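Local structure of putative exported protein (Bordetella pertussis, 2DVZ) at residues I24-P29 and I81-T86; G30-I35 and F194-S199; T115-A120 and Q239-G244. The protein is a periplasmic solute receptor that binds glutamate and probably delivers it to a membrane transporter of the tripartite tricarboxylate type. One frame throughout, in Å; residues are numbered along the deposited sequence.

Interaction 1. Residues I24-P29 and I81-T86. With GLU (glutamic acid), chain G.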
ATOM      1  N   ILE A  24      14.818  -1.616   0.684  1.00 13.41           N
ATOM      2  CA  ILE A  24      14.107  -2.620  -0.062  1.00 13.66           C
ATOM      3  C   ILE A  24      12.622  -2.284  -0.135  1.00 13.67           C
ATOM      4  O   ILE A  24      11.921  -2.168   0.882  1.00 13.20           O
ATOM      5  CB  ILE A  24      14.329  -4.053   0.532  1.00 14.26           C
ATOM      6  CG1 ILE A  24      15.822  -4.465   0.480  1.00 15.29           C
ATOM      7  CG2 ILE A  24      13.480  -5.105  -0.197  1.00 14.65           C
ATOM      8  CD1 ILE A  24      16.118  -5.807   1.344  1.00 13.49           C
ATOM      9  N   VAL A  25      12.153  -2.168  -1.375  1.00 14.05           N
ATOM     10  CA  VAL A  25      10.741  -2.023  -1.686  1.00 14.24           C
ATOM     11  C   VAL A  25      10.199  -3.392  -2.147  1.00 14.82           C
ATOM     12  O   VAL A  25      10.578  -3.899  -3.211  1.00 15.27           O
ATOM     13  CB  VAL A  25      10.532  -0.860  -2.724  1.00 14.00           C
ATOM     14  CG1 VAL A  25       9.118  -0.849  -3.325  1.00 13.27           C
ATOM     15  CG2 VAL A  25      10.851   0.446  -2.061  1.00 13.01           C
ATOM     16  N   PRO A  26       9.320  -4.007  -1.334  1.00 15.01           N
ATOM     17  CA  PRO A  26       8.834  -5.354  -1.621  1.00 15.05           C
ATOM     18  C   PRO A  26       7.797  -5.428  -2.762  1.00 14.98           C
ATOM     19  O   PRO A  26       7.024  -6.360  -2.831  1.00 14.61           O
ATOM     20  CB  PRO A  26       8.261  -5.784  -0.273  1.00 15.85           C
ATOM     21  CG  PRO A  26       7.694  -4.473   0.269  1.00 15.21           C
ATOM     22  CD  PRO A  26       8.760  -3.486  -0.078  1.00 14.91           C
ATOM     23  N   PHE A  27       7.833  -4.466  -3.690  1.00 15.24           N
ATOM     24  CA  PHE A  27       6.926  -4.450  -4.831  1.00 14.61           C
ATOM     25  C   PHE A  27       7.646  -3.933  -6.060  1.00 14.61           C
ATOM     26  O   PHE A  27       8.659  -3.262  -5.958  1.00 15.51           O
ATOM     27  CB  PHE A  27       5.691  -3.593  -4.531  1.00 13.70           C
ATOM     28  CG  PHE A  27       4.739  -4.249  -3.616  1.00 14.39           C
ATOM     29  CD1 PHE A  27       3.887  -5.267  -4.089  1.00 12.82           C
ATOM     30  CD2 PHE A  27       4.706  -3.910  -2.264  1.00 12.70           C
ATOM     31  CE1 PHE A  27       3.018  -5.923  -3.246  1.00 12.90           C
ATOM     32  CE2 PHE A  27       3.815  -4.566  -1.398  1.00 14.42           C
ATOM     33  CZ  PHE A  27       2.968  -5.577  -1.896  1.00 13.93           C
ATOM     34  N   ALA A  28       7.086  -4.231  -7.222  1.00 15.33           N
ATOM     35  CA  ALA A  28       7.603  -3.775  -8.517  1.00 15.42           C
ATOM     36  C   ALA A  28       7.651  -2.241  -8.597  1.00 15.25           C
ATOM     37  O   ALA A  28       6.946  -1.554  -7.850  1.00 15.82           O
ATOM     38  CB  ALA A  28       6.708  -4.339  -9.642  1.00 15.72           C
ATOM     39  N   PRO A  29       8.485  -1.701  -9.495  1.00 14.55           N
ATOM     40  CA  PRO A  29       8.516  -0.273  -9.743  1.00 14.42           C
ATOM     41  C   PRO A  29       7.155   0.301 -10.148  1.00 14.57           C
ATOM     42  O   PRO A  29       6.363  -0.351 -10.874  1.00 14.47           O
ATOM     43  CB  PRO A  29       9.530  -0.136 -10.909  1.00 14.01           C
ATOM     44  CG  PRO A  29      10.384  -1.298 -10.770  1.00 14.06           C
ATOM     45  CD  PRO A  29       9.484  -2.410 -10.322  1.00 14.65           C
ATOM     46  N   ILE A  81      10.548  -1.088   3.298  1.00 12.75           N
ATOM     47  CA  ILE A  81       9.304  -0.332   3.367  1.00 11.64           C
ATOM     48  C   ILE A  81       8.179  -1.215   3.874  1.00 11.74           C
ATOM     49  O   ILE A  81       7.846  -2.217   3.223  1.00 12.14           O
ATOM     50  CB  ILE A  81       8.919   0.301   1.994  1.00 11.30           C
ATOM     51  CG1 ILE A  81      10.069   1.136   1.440  1.00  8.97           C
ATOM     52  CG2 ILE A  81       7.678   1.228   2.145  1.00  9.92           C
ATOM     53  CD1 ILE A  81      10.501   2.293   2.378  1.00 11.00           C
ATOM     54  N   ALA A  82       7.613  -0.849   5.034  1.00 11.14           N
ATOM     55  CA  ALA A  82       6.454  -1.559   5.585  1.00 10.62           C
ATOM     56  C   ALA A  82       5.249  -1.186   4.763  1.00 10.98           C
ATOM     57  O   ALA A  82       5.097  -0.019   4.361  1.00 10.94           O
ATOM     58  CB  ALA A  82       6.211  -1.206   7.054  1.00  8.70           C
ATOM     59  N   THR A  83       4.401  -2.185   4.509  1.00 11.36           N
ATOM     60  CA  THR A  83       3.174  -2.012   3.753  1.00 11.43           C
ATOM     61  C   THR A  83       2.175  -2.872   4.468  1.00 12.02           C
ATOM     62  O   THR A  83       2.566  -3.769   5.226  1.00 12.88           O
ATOM     63  CB  THR A  83       3.298  -2.538   2.314  1.00 11.66           C
ATOM     64  OG1 THR A  83       3.490  -3.951   2.356  1.00 12.42           O
ATOM     65  CG2 THR A  83       4.451  -1.872   1.550  1.00  8.87           C
ATOM     66  N   VAL A  84       0.883  -2.621   4.242  1.00 11.70           N
ATOM     67  CA  VAL A  84      -0.142  -3.442   4.865  1.00 10.89           C
ATOM     68  C   VAL A  84      -0.115  -4.882   4.316  1.00 11.51           C
ATOM     69  O   VAL A  84      -0.484  -5.819   5.019  1.00 11.76           O
ATOM     70  CB  VAL A  84      -1.576  -2.772   4.831  1.00 10.45           C
ATOM     71  CG1 VAL A  84      -2.598  -3.688   5.480  1.00 10.25           C
ATOM     72  CG2 VAL A  84      -1.575  -1.438   5.578  1.00  8.13           C
ATOM     73  N   SER A  85       0.306  -5.058   3.067  1.00 12.55           N
ATOM     74  CA  SER A  85       0.454  -6.386   2.496  1.00 13.82           C
ATOM     75  C   SER A  85       1.470  -7.180   3.323  1.00 14.45           C
ATOM     76  O   SER A  85       1.208  -8.301   3.744  1.00 14.69           O
ATOM     77  CB  SER A  85       0.902  -6.315   1.028  1.00 13.77           C
ATOM     78  OG  SER A  85      -0.155  -5.833   0.203  1.00 14.20           O
ATOM     79  N   THR A  86       2.612  -6.563   3.582  1.00 14.94           N
ATOM     80  CA  THR A  86       3.737  -7.281   4.212  1.00 14.64           C
ATOM     81  C   THR A  86       3.611  -7.397   5.737  1.00 14.73           C
ATOM     82  O   THR A  86       4.086  -8.361   6.325  1.00 15.31           O
ATOM     83  CB  THR A  86       5.111  -6.703   3.773  1.00 13.78           C
ATOM     84  OG1 THR A  86       5.146  -5.292   4.025  1.00 11.21           O
ATOM     85  CG2 THR A  86       5.358  -6.961   2.273  1.00 12.47           C
TER
HETATM   86  N   GLU G1055      -0.409  -3.494  -2.351  1.00 11.71           N
HETATM   87  CA  GLU G1055       0.756  -2.836  -1.730  1.00 11.29           C
HETATM   88  C   GLU G1055       0.430  -2.278  -0.354  1.00 12.00           C
HETATM   89  O   GLU G1055       0.462  -1.078  -0.065  1.00 12.47           O
HETATM   90  CB  GLU G1055       1.366  -1.806  -2.675  1.00 11.17           C
HETATM   91  CG  GLU G1055       1.488  -2.339  -4.114  1.00  8.76           C
HETATM   92  CD  GLU G1055       2.633  -1.757  -4.889  1.00  9.91           C
HETATM   93  OE1 GLU G1055       3.363  -0.940  -4.290  1.00 10.90           O
HETATM   94  OE2 GLU G1055       2.832  -2.133  -6.099  1.00 10.40           O
HETATM   95  OXT GLU G1055       0.167  -3.084   0.554  1.00 12.13           O
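I24 supplies only its backbone: its O accepts a hydrogen bond from I81 N at 3.0 Å, the amide coming in nearly along the C=O axis. The side chain of V25 runs beside that of I81, both pointing the same way, and its CG2 branch packs against I81 CG1 at 3.7 Å, beta-branched residues suiting a buried strand. P26 follows the end of the strand. Its CB and CG pack on T86 in the first turn of helix 84-93, the two side chains crossing at about a right angle, and P26 CG lies 4.0 Å from T86 CG2. Strands 21-25 and 78-82 are parallel neighbours in a two-lobed periplasmic binding protein, and the pocket opens beyond their C-terminal ends, where F27 follows. With CG anti to its carbonyl carbon (chi1 -75°), the F27 ring lays one face under the ligand, whose CG stands 3.7 Å above the ring centre, an apolar floor for the glutamate carbon chain. T83 OG1 and S85 CB border the same ring in its plane. T83 is the N-cap of helix 84-93, its OG1 hydrogen-bonded to T86 OG1 at 2.7 Å. S85, small enough for the first turn, holds ligand OXT twice, through OG at 2.8 Å and through N at 3.2 Å. Its OG is also hydrogen-bonded to V154 N, and the helix start probably helps to stabilise the carboxylate charge.

Interaction 2. Residues G30-I35 and F194-S199. With GLU (glutamic acid), chain G.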
ATOM      1  N   GLY A  30       6.878   1.502  -9.645  1.00 14.17           N
ATOM      2  CA  GLY A  30       5.770   2.270 -10.152  1.00 14.44           C
ATOM      3  C   GLY A  30       4.476   1.959  -9.451  1.00 14.79           C
ATOM      4  O   GLY A  30       3.411   2.342  -9.934  1.00 15.91           O
ATOM      5  N   GLY A  31       4.538   1.237  -8.333  1.00 14.41           N
ATOM      6  CA  GLY A  31       3.377   1.132  -7.441  1.00 13.38           C
ATOM      7  C   GLY A  31       3.499   2.240  -6.409  1.00 12.77           C
ATOM      8  O   GLY A  31       4.439   3.037  -6.471  1.00 12.81           O
ATOM      9  N   SER A  32       2.571   2.300  -5.458  1.00 11.96           N
ATOM     10  CA  SER A  32       2.606   3.337  -4.448  1.00 11.60           C
ATOM     11  C   SER A  32       3.802   3.178  -3.483  1.00 11.31           C
ATOM     12  O   SER A  32       4.379   4.182  -3.055  1.00 11.92           O
ATOM     13  CB  SER A  32       1.274   3.366  -3.656  1.00 11.85           C
ATOM     14  OG  SER A  32       0.164   3.531  -4.535  1.00 13.70           O
ATOM     15  N   THR A  33       4.138   1.940  -3.100  1.00 10.23           N
ATOM     16  CA  THR A  33       5.303   1.686  -2.271  1.00 10.18           C
ATOM     17  C   THR A  33       6.551   2.285  -2.888  1.00 10.27           C
ATOM     18  O   THR A  33       7.221   3.080  -2.257  1.00 11.25           O
ATOM     19  CB  THR A  33       5.547   0.160  -2.054  1.00 10.25           C
ATOM     20  OG1 THR A  33       4.285  -0.509  -1.904  1.00 10.40           O
ATOM     21  CG2 THR A  33       6.425  -0.066  -0.847  1.00  8.44           C
ATOM     22  N   ASP A  34       6.836   1.914  -4.128  1.00 10.80           N
ATOM     23  CA  ASP A  34       7.910   2.527  -4.916  1.00 11.83           C
ATOM     24  C   ASP A  34       7.814   4.071  -5.027  1.00 12.13           C
ATOM     25  O   ASP A  34       8.809   4.781  -4.839  1.00 11.90           O
ATOM     26  CB  ASP A  34       7.907   1.916  -6.309  1.00 11.60           C
ATOM     27  CG  ASP A  34       9.172   2.244  -7.108  1.00 12.60           C
ATOM     28  OD1 ASP A  34      10.297   1.947  -6.613  1.00 14.83           O
ATOM     29  OD2 ASP A  34       9.028   2.747  -8.253  1.00 10.07           O
ATOM     30  N   ILE A  35       6.619   4.587  -5.319  1.00 12.38           N
ATOM     31  CA  ILE A  35       6.449   6.031  -5.403  1.00 12.42           C
ATOM     32  C   ILE A  35       6.809   6.800  -4.134  1.00 12.37           C
ATOM     33  O   ILE A  35       7.584   7.776  -4.191  1.00 12.74           O
ATOM     34  CB  ILE A  35       5.014   6.455  -5.864  1.00 12.47           C
ATOM     35  CG1 ILE A  35       4.813   6.040  -7.330  1.00 12.28           C
ATOM     36  CG2 ILE A  35       4.847   8.017  -5.703  1.00 11.99           C
ATOM     37  CD1 ILE A  35       3.372   5.923  -7.760  1.00 12.26           C
ATOM     38  N   PHE A 194      -8.197  -2.609  -8.121  1.00 11.74           N
ATOM     39  CA  PHE A 194      -8.163  -2.169  -6.731  1.00 10.55           C
ATOM     40  C   PHE A 194      -6.747  -1.720  -6.469  1.00 11.18           C
ATOM     41  O   PHE A 194      -5.816  -2.502  -6.641  1.00 11.64           O
ATOM     42  CB  PHE A 194      -8.570  -3.310  -5.812  1.00  9.96           C
ATOM     43  CG  PHE A 194     -10.043  -3.608  -5.851  1.00  8.23           C
ATOM     44  CD1 PHE A 194     -10.906  -3.049  -4.898  1.00  7.42           C
ATOM     45  CD2 PHE A 194     -10.581  -4.429  -6.843  1.00  8.31           C
ATOM     46  CE1 PHE A 194     -12.273  -3.311  -4.956  1.00  8.68           C
ATOM     47  CE2 PHE A 194     -11.986  -4.687  -6.911  1.00  6.90           C
ATOM     48  CZ  PHE A 194     -12.813  -4.133  -5.976  1.00  7.85           C
ATOM     49  N   ASP A 195      -6.573  -0.450  -6.111  1.00 11.32           N
ATOM     50  CA  ASP A 195      -5.251   0.095  -5.902  1.00 11.26           C
ATOM     51  C   ASP A 195      -5.140   0.977  -4.658  1.00 11.71           C
ATOM     52  O   ASP A 195      -6.153   1.356  -4.031  1.00 10.95           O
ATOM     53  CB  ASP A 195      -4.800   0.890  -7.135  1.00 11.29           C
ATOM     54  CG  ASP A 195      -3.289   1.014  -7.232  1.00 12.49           C
ATOM     55  OD1 ASP A 195      -2.577   0.349  -6.438  1.00 14.48           O
ATOM     56  OD2 ASP A 195      -2.809   1.775  -8.101  1.00 12.67           O
ATOM     57  N   ASN A 196      -3.881   1.253  -4.301  1.00 11.84           N
ATOM     58  CA  ASN A 196      -3.537   2.308  -3.390  1.00 11.81           C
ATOM     59  C   ASN A 196      -3.489   3.500  -4.300  1.00 11.78           C
ATOM     60  O   ASN A 196      -2.987   3.422  -5.417  1.00 12.45           O
ATOM     61  CB  ASN A 196      -2.158   2.070  -2.718  1.00 12.30           C
ATOM     62  CG  ASN A 196      -1.877   0.560  -2.391  1.00 11.68           C
ATOM     63  OD1 ASN A 196      -0.990  -0.047  -2.995  1.00 13.33           O
ATOM     64  ND2 ASN A 196      -2.621  -0.018  -1.461  1.00  8.16           N
ATOM     65  N   LEU A 197      -4.018   4.616  -3.824  1.00 11.84           N
ATOM     66  CA  LEU A 197      -4.281   5.773  -4.683  1.00 10.95           C
ATOM     67  C   LEU A 197      -3.071   6.356  -5.453  1.00 10.74           C
ATOM     68  O   LEU A 197      -3.195   6.599  -6.647  1.00 11.78           O
ATOM     69  CB  LEU A 197      -5.139   6.823  -3.921  1.00 10.96           C
ATOM     70  CG  LEU A 197      -5.695   8.069  -4.657  1.00 11.26           C
ATOM     71  CD1 LEU A 197      -6.337   7.762  -6.079  1.00  9.17           C
ATOM     72  CD2 LEU A 197      -6.648   8.815  -3.734  1.00  9.36           C
ATOM     73  N   PRO A 198      -1.907   6.574  -4.797  1.00 10.13           N
ATOM     74  CA  PRO A 198      -0.781   7.193  -5.525  1.00  9.96           C
ATOM     75  C   PRO A 198      -0.398   6.662  -6.926  1.00 10.68           C
ATOM     76  O   PRO A 198      -0.024   7.479  -7.773  1.00 11.13           O
ATOM     77  CB  PRO A 198       0.386   7.088  -4.533  1.00  8.41           C
ATOM     78  CG  PRO A 198      -0.306   7.110  -3.214  1.00  8.80           C
ATOM     79  CD  PRO A 198      -1.552   6.339  -3.382  1.00  9.54           C
ATOM     80  N   SER A 199      -0.436   5.344  -7.159  1.00 11.83           N
ATOM     81  CA  SER A 199      -0.052   4.781  -8.475  1.00 13.07           C
ATOM     82  C   SER A 199      -1.137   4.949  -9.543  1.00 13.91           C
ATOM     83  O   SER A 199      -0.836   5.020 -10.745  1.00 15.16           O
ATOM     84  CB  SER A 199       0.363   3.292  -8.392  1.00 12.81           C
ATOM     85  OG  SER A 199      -0.402   2.598  -7.430  1.00 13.19           O
TER
HETATM   86  N   GLU G1055      -0.409  -3.494  -2.351  1.00 11.71           N
HETATM   87  CA  GLU G1055       0.756  -2.836  -1.730  1.00 11.29           C
HETATM   88  C   GLU G1055       0.430  -2.278  -0.354  1.00 12.00           C
HETATM   89  O   GLU G1055       0.462  -1.078  -0.065  1.00 12.47           O
HETATM   90  CB  GLU G1055       1.366  -1.806  -2.675  1.00 11.17           C
HETATM   91  CG  GLU G1055       1.488  -2.339  -4.114  1.00  8.76           C
HETATM   92  CD  GLU G1055       2.633  -1.757  -4.889  1.00  9.91           C
HETATM   93  OE1 GLU G1055       3.363  -0.940  -4.290  1.00 10.90           O
HETATM   94  OE2 GLU G1055       2.832  -2.133  -6.099  1.00 10.40           O
HETATM   95  OXT GLU G1055       0.167  -3.084   0.554  1.00 12.13           O
HETATM   96  O   HOH W   1       0.122   0.659  -5.137  1.00 13.07           O
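Two carboxylates are the flat groups whose approach is defined here. D34 OD2 is met from above its plane by G30 N, 2.8 Å away, while OD1 of the same group pairs with R38 and N56. D195 OD2 receives S199 OG on its syn lone pair at 2.6 Å and also bonds S200 OG; S178 OG bonds D195 OD1. The starts of helices 32-48 and 197-205 meet through S32 and S199 across the cleft of a type II periplasmic binding protein, closed on its ligand as in a Venus flytrap. Glycines suit the approach to helix 32-48. G30 has a positive phi of 88°, and at G31, the N-cap, there is no room for a beta carbon beside ligand OE2, which lies 3.6 Å from G31 CA. T33 then grips the other side-chain oxygen twice, OG1 to OE1 at 2.6 Å and the amide N adding a longer bond, so that charge at a helix start is probably well compensated. S32 turns toward 196-199. Its short side chain, with OG anti to the carbonyl carbon (chi1 -56°), fits against the P198 ring and accepts a hydrogen bond from S199 N at 3.2 Å. N196, which also lines the glutamate site, brings CB to 3.3 Å from S32 OG. A water accepts from S32 N and donates to D195 OD1. The I35 methyl CD1 rests 3.7 Å from S199 CA.

Interaction 3. Residues T115-A120 and Q239-G244. With GLU (glutamic acid), chain G.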
ATOM      1  N   THR A 115      -2.329   6.503   3.573  1.00 12.12           N
ATOM      2  CA  THR A 115      -2.612   6.463   2.137  1.00 11.24           C
ATOM      3  C   THR A 115      -3.994   5.901   1.804  1.00 11.23           C
ATOM      4  O   THR A 115      -4.435   4.883   2.385  1.00 10.81           O
ATOM      5  CB  THR A 115      -1.525   5.683   1.409  1.00 10.61           C
ATOM      6  OG1 THR A 115      -0.264   6.280   1.703  1.00 11.48           O
ATOM      7  CG2 THR A 115      -1.702   5.716  -0.059  1.00  9.93           C
ATOM      8  N   ALA A 116      -4.670   6.581   0.866  1.00 11.35           N
ATOM      9  CA  ALA A 116      -6.006   6.176   0.418  1.00 10.84           C
ATOM     10  C   ALA A 116      -5.896   5.009  -0.528  1.00 10.57           C
ATOM     11  O   ALA A 116      -4.951   4.927  -1.322  1.00 10.20           O
ATOM     12  CB  ALA A 116      -6.733   7.347  -0.295  1.00 10.45           C
ATOM     13  N   ASN A 117      -6.863   4.104  -0.426  1.00 11.01           N
ATOM     14  CA  ASN A 117      -7.096   3.115  -1.465  1.00 10.98           C
ATOM     15  C   ASN A 117      -8.224   3.586  -2.405  1.00 10.86           C
ATOM     16  O   ASN A 117      -8.950   4.551  -2.104  1.00 11.72           O
ATOM     17  CB  ASN A 117      -7.381   1.741  -0.866  1.00 11.17           C
ATOM     18  CG  ASN A 117      -6.144   1.055  -0.309  1.00 11.76           C
ATOM     19  OD1 ASN A 117      -6.249  -0.014   0.317  1.00 14.21           O
ATOM     20  ND2 ASN A 117      -4.976   1.633  -0.537  1.00 11.41           N
ATOM     21  N   VAL A 118      -8.325   2.942  -3.557  1.00  9.98           N
ATOM     22  CA  VAL A 118      -9.227   3.386  -4.615  1.00  8.90           C
ATOM     23  C   VAL A 118      -9.710   2.191  -5.399  1.00  8.87           C
ATOM     24  O   VAL A 118      -8.929   1.288  -5.649  1.00  8.86           O
ATOM     25  CB  VAL A 118      -8.550   4.426  -5.574  1.00  8.69           C
ATOM     26  CG1 VAL A 118      -7.301   3.836  -6.370  1.00  5.05           C
ATOM     27  CG2 VAL A 118      -9.604   5.136  -6.484  1.00  5.21           C
ATOM     28  N   VAL A 119     -10.994   2.183  -5.770  1.00  8.76           N
ATOM     29  CA  VAL A 119     -11.471   1.255  -6.801  1.00  8.95           C
ATOM     30  C   VAL A 119     -11.699   2.084  -8.077  1.00  9.79           C
ATOM     31  O   VAL A 119     -12.450   3.068  -8.087  1.00  9.97           O
ATOM     32  CB  VAL A 119     -12.702   0.358  -6.364  1.00  9.51           C
ATOM     33  CG1 VAL A 119     -13.955   1.174  -5.966  1.00  8.84           C
ATOM     34  CG2 VAL A 119     -13.040  -0.703  -7.427  1.00  8.01           C
ATOM     35  N   ALA A 120     -11.009   1.696  -9.147  1.00  9.14           N
ATOM     36  CA  ALA A 120     -11.123   2.412 -10.376  1.00  9.13           C
ATOM     37  C   ALA A 120     -11.487   1.472 -11.529  1.00  9.43           C
ATOM     38  O   ALA A 120     -11.342   0.210 -11.434  1.00  8.48           O
ATOM     39  CB  ALA A 120      -9.820   3.205 -10.670  1.00  9.05           C
ATOM     40  N   GLN A 239     -11.292   1.712   4.607  1.00 15.39           N
ATOM     41  CA  GLN A 239     -10.015   1.508   5.319  1.00 15.26           C
ATOM     42  C   GLN A 239      -8.791   1.920   4.482  1.00 13.92           C
ATOM     43  O   GLN A 239      -8.478   1.313   3.466  1.00 14.66           O
ATOM     44  CB  GLN A 239      -9.872   0.050   5.763  1.00 15.66           C
ATOM     45  CG  GLN A 239     -10.953  -0.396   6.727  1.00 20.58           C
ATOM     46  CD  GLN A 239     -10.771   0.144   8.180  1.00 26.48           C
ATOM     47  OE1 GLN A 239      -9.815   0.906   8.491  1.00 25.90           O
ATOM     48  NE2 GLN A 239     -11.723  -0.241   9.068  1.00 28.68           N
ATOM     49  N   PRO A 240      -8.103   2.982   4.889  1.00 12.97           N
ATOM     50  CA  PRO A 240      -6.854   3.271   4.190  1.00 11.99           C
ATOM     51  C   PRO A 240      -5.699   2.358   4.608  1.00 11.36           C
ATOM     52  O   PRO A 240      -5.837   1.499   5.499  1.00 10.46           O
ATOM     53  CB  PRO A 240      -6.564   4.709   4.583  1.00 11.99           C
ATOM     54  CG  PRO A 240      -7.361   4.959   5.843  1.00 12.22           C
ATOM     55  CD  PRO A 240      -8.445   3.969   5.928  1.00 12.73           C
ATOM     56  N   VAL A 241      -4.570   2.566   3.948  1.00 11.21           N
ATOM     57  CA  VAL A 241      -3.319   1.876   4.260  1.00 10.05           C
ATOM     58  C   VAL A 241      -2.255   2.916   4.706  1.00 10.75           C
ATOM     59  O   VAL A 241      -2.599   4.067   5.073  1.00 10.67           O
ATOM     60  CB  VAL A 241      -2.854   0.987   3.059  1.00  9.53           C
ATOM     61  CG1 VAL A 241      -3.894  -0.057   2.753  1.00  7.24           C
ATOM     62  CG2 VAL A 241      -2.485   1.814   1.800  1.00  7.12           C
ATOM     63  N   TRP A 242      -0.988   2.508   4.690  1.00 10.50           N
ATOM     64  CA  TRP A 242       0.132   3.356   5.080  1.00 11.47           C
ATOM     65  C   TRP A 242       1.428   2.744   4.569  1.00 12.48           C
ATOM     66  O   TRP A 242       1.457   1.567   4.167  1.00 13.42           O
ATOM     67  CB  TRP A 242       0.217   3.645   6.609  1.00 10.86           C
ATOM     68  CG  TRP A 242      -0.073   2.475   7.594  1.00 10.13           C
ATOM     69  CD1 TRP A 242      -1.035   2.467   8.543  1.00  8.97           C
ATOM     70  CD2 TRP A 242       0.617   1.203   7.706  1.00  9.59           C
ATOM     71  NE1 TRP A 242      -1.001   1.293   9.248  1.00  9.63           N
ATOM     72  CE2 TRP A 242       0.015   0.503   8.775  1.00  9.19           C
ATOM     73  CE3 TRP A 242       1.694   0.603   7.020  1.00 10.98           C
ATOM     74  CZ2 TRP A 242       0.405  -0.816   9.158  1.00  8.14           C
ATOM     75  CZ3 TRP A 242       2.094  -0.734   7.394  1.00  9.92           C
ATOM     76  CH2 TRP A 242       1.440  -1.412   8.466  1.00  8.93           C
ATOM     77  N   TYR A 243       2.463   3.579   4.550  1.00 12.60           N
ATOM     78  CA  TYR A 243       3.815   3.205   4.159  1.00 13.40           C
ATOM     79  C   TYR A 243       4.808   3.702   5.203  1.00 13.35           C
ATOM     80  O   TYR A 243       4.741   4.840   5.616  1.00 13.43           O
ATOM     81  CB  TYR A 243       4.150   3.777   2.758  1.00 13.45           C
ATOM     82  CG  TYR A 243       3.198   3.183   1.758  1.00 14.19           C
ATOM     83  CD1 TYR A 243       3.494   1.951   1.140  1.00 12.79           C
ATOM     84  CD2 TYR A 243       1.956   3.798   1.490  1.00 12.41           C
ATOM     85  CE1 TYR A 243       2.588   1.357   0.259  1.00 12.25           C
ATOM     86  CE2 TYR A 243       1.054   3.227   0.585  1.00 10.89           C
ATOM     87  CZ  TYR A 243       1.361   2.002  -0.011  1.00 12.38           C
ATOM     88  OH  TYR A 243       0.462   1.424  -0.880  1.00 12.23           O
ATOM     89  N   GLY A 244       5.734   2.846   5.618  1.00 13.44           N
ATOM     90  CA  GLY A 244       6.702   3.246   6.622  1.00 13.24           C
ATOM     91  C   GLY A 244       8.051   2.570   6.488  1.00 13.08           C
ATOM     92  O   GLY A 244       8.295   1.810   5.547  1.00 13.81           O
TER
HETATM   93  N   GLU G1055      -0.409  -3.494  -2.351  1.00 11.71           N
HETATM   94  CA  GLU G1055       0.756  -2.836  -1.730  1.00 11.29           C
HETATM   95  C   GLU G1055       0.430  -2.278  -0.354  1.00 12.00           C
HETATM   96  O   GLU G1055       0.462  -1.078  -0.065  1.00 12.47           O
HETATM   97  CB  GLU G1055       1.366  -1.806  -2.675  1.00 11.17           C
HETATM   98  CG  GLU G1055       1.488  -2.339  -4.114  1.00  8.76           C
HETATM   99  CD  GLU G1055       2.633  -1.757  -4.889  1.00  9.91           C
HETATM  100  OE1 GLU G1055       3.363  -0.940  -4.290  1.00 10.90           O
HETATM  101  OE2 GLU G1055       2.832  -2.133  -6.099  1.00 10.40           O
HETATM  102  OXT GLU G1055       0.167  -3.084   0.554  1.00 12.13           O
HETATM  103  O   HOH W   2      -9.232  -0.333   1.534  1.00 14.34           O
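Y243 makes the direct contact with the ligand: its OH donates a weak hydrogen bond to glutamate O at 2.6 Å. The phenol, with CG anti to the carbonyl carbon (chi1 -62°), is long enough to carry that hydroxyl from the strand into the pocket. T115 flanks the ring at its edge, crossing it at about a right angle. Its CB lies 3.7 Å from Y243 CE2, and T115 OG1 is near Y243 CD2 at 3.3 Å while being hydrogen-bonded to S281 OG. Backbone pairing holds the two strands, and so T115 and Y243, side by side. T115 and V241 form an antiparallel hydrogen-bonded pair, in which V241 N meets T115 O nearly along the C=O axis at 2.8 Å, whereas T115 N reaches V241 O from above the carbonyl plane at 2.9 Å. P240 CB rests against the same T115 O. Beyond it, the flat amide of N117 crosses the two methyls of V241, with ND2 3.4 Å from V241 CG2. A water lies within hydrogen-bonding distance of both N117 OD1 and Q239 O. Strands 106-121 and 241-248 pass here between the two lobes, the crossing pair characteristic of the hinge in type II periplasmic binding proteins.

Overall arrangement
From the N terminus, strand 21-25 ends within 24-29, and interaction 1 closes the first loop when the chain returns at 81-86, joining neighbouring strands of one lobe. The 30-35 segment, which directly follows 24-29, waits until 194-199, so interaction 2 crosses interaction 1 and ties the two lobes across the cleft. Within that long loop the chain enters 115-120, whose partner 239-244 comes only after 194-199; interactions 2 and 3 therefore cross as well, whereas interactions 1 and 3 stand in series. Each contact reaches the same branched sheet: A82 N lies 2.8 Å from G244 O, and V118 N 2.7 Å from D195 O. All three converge on the bound glutamate.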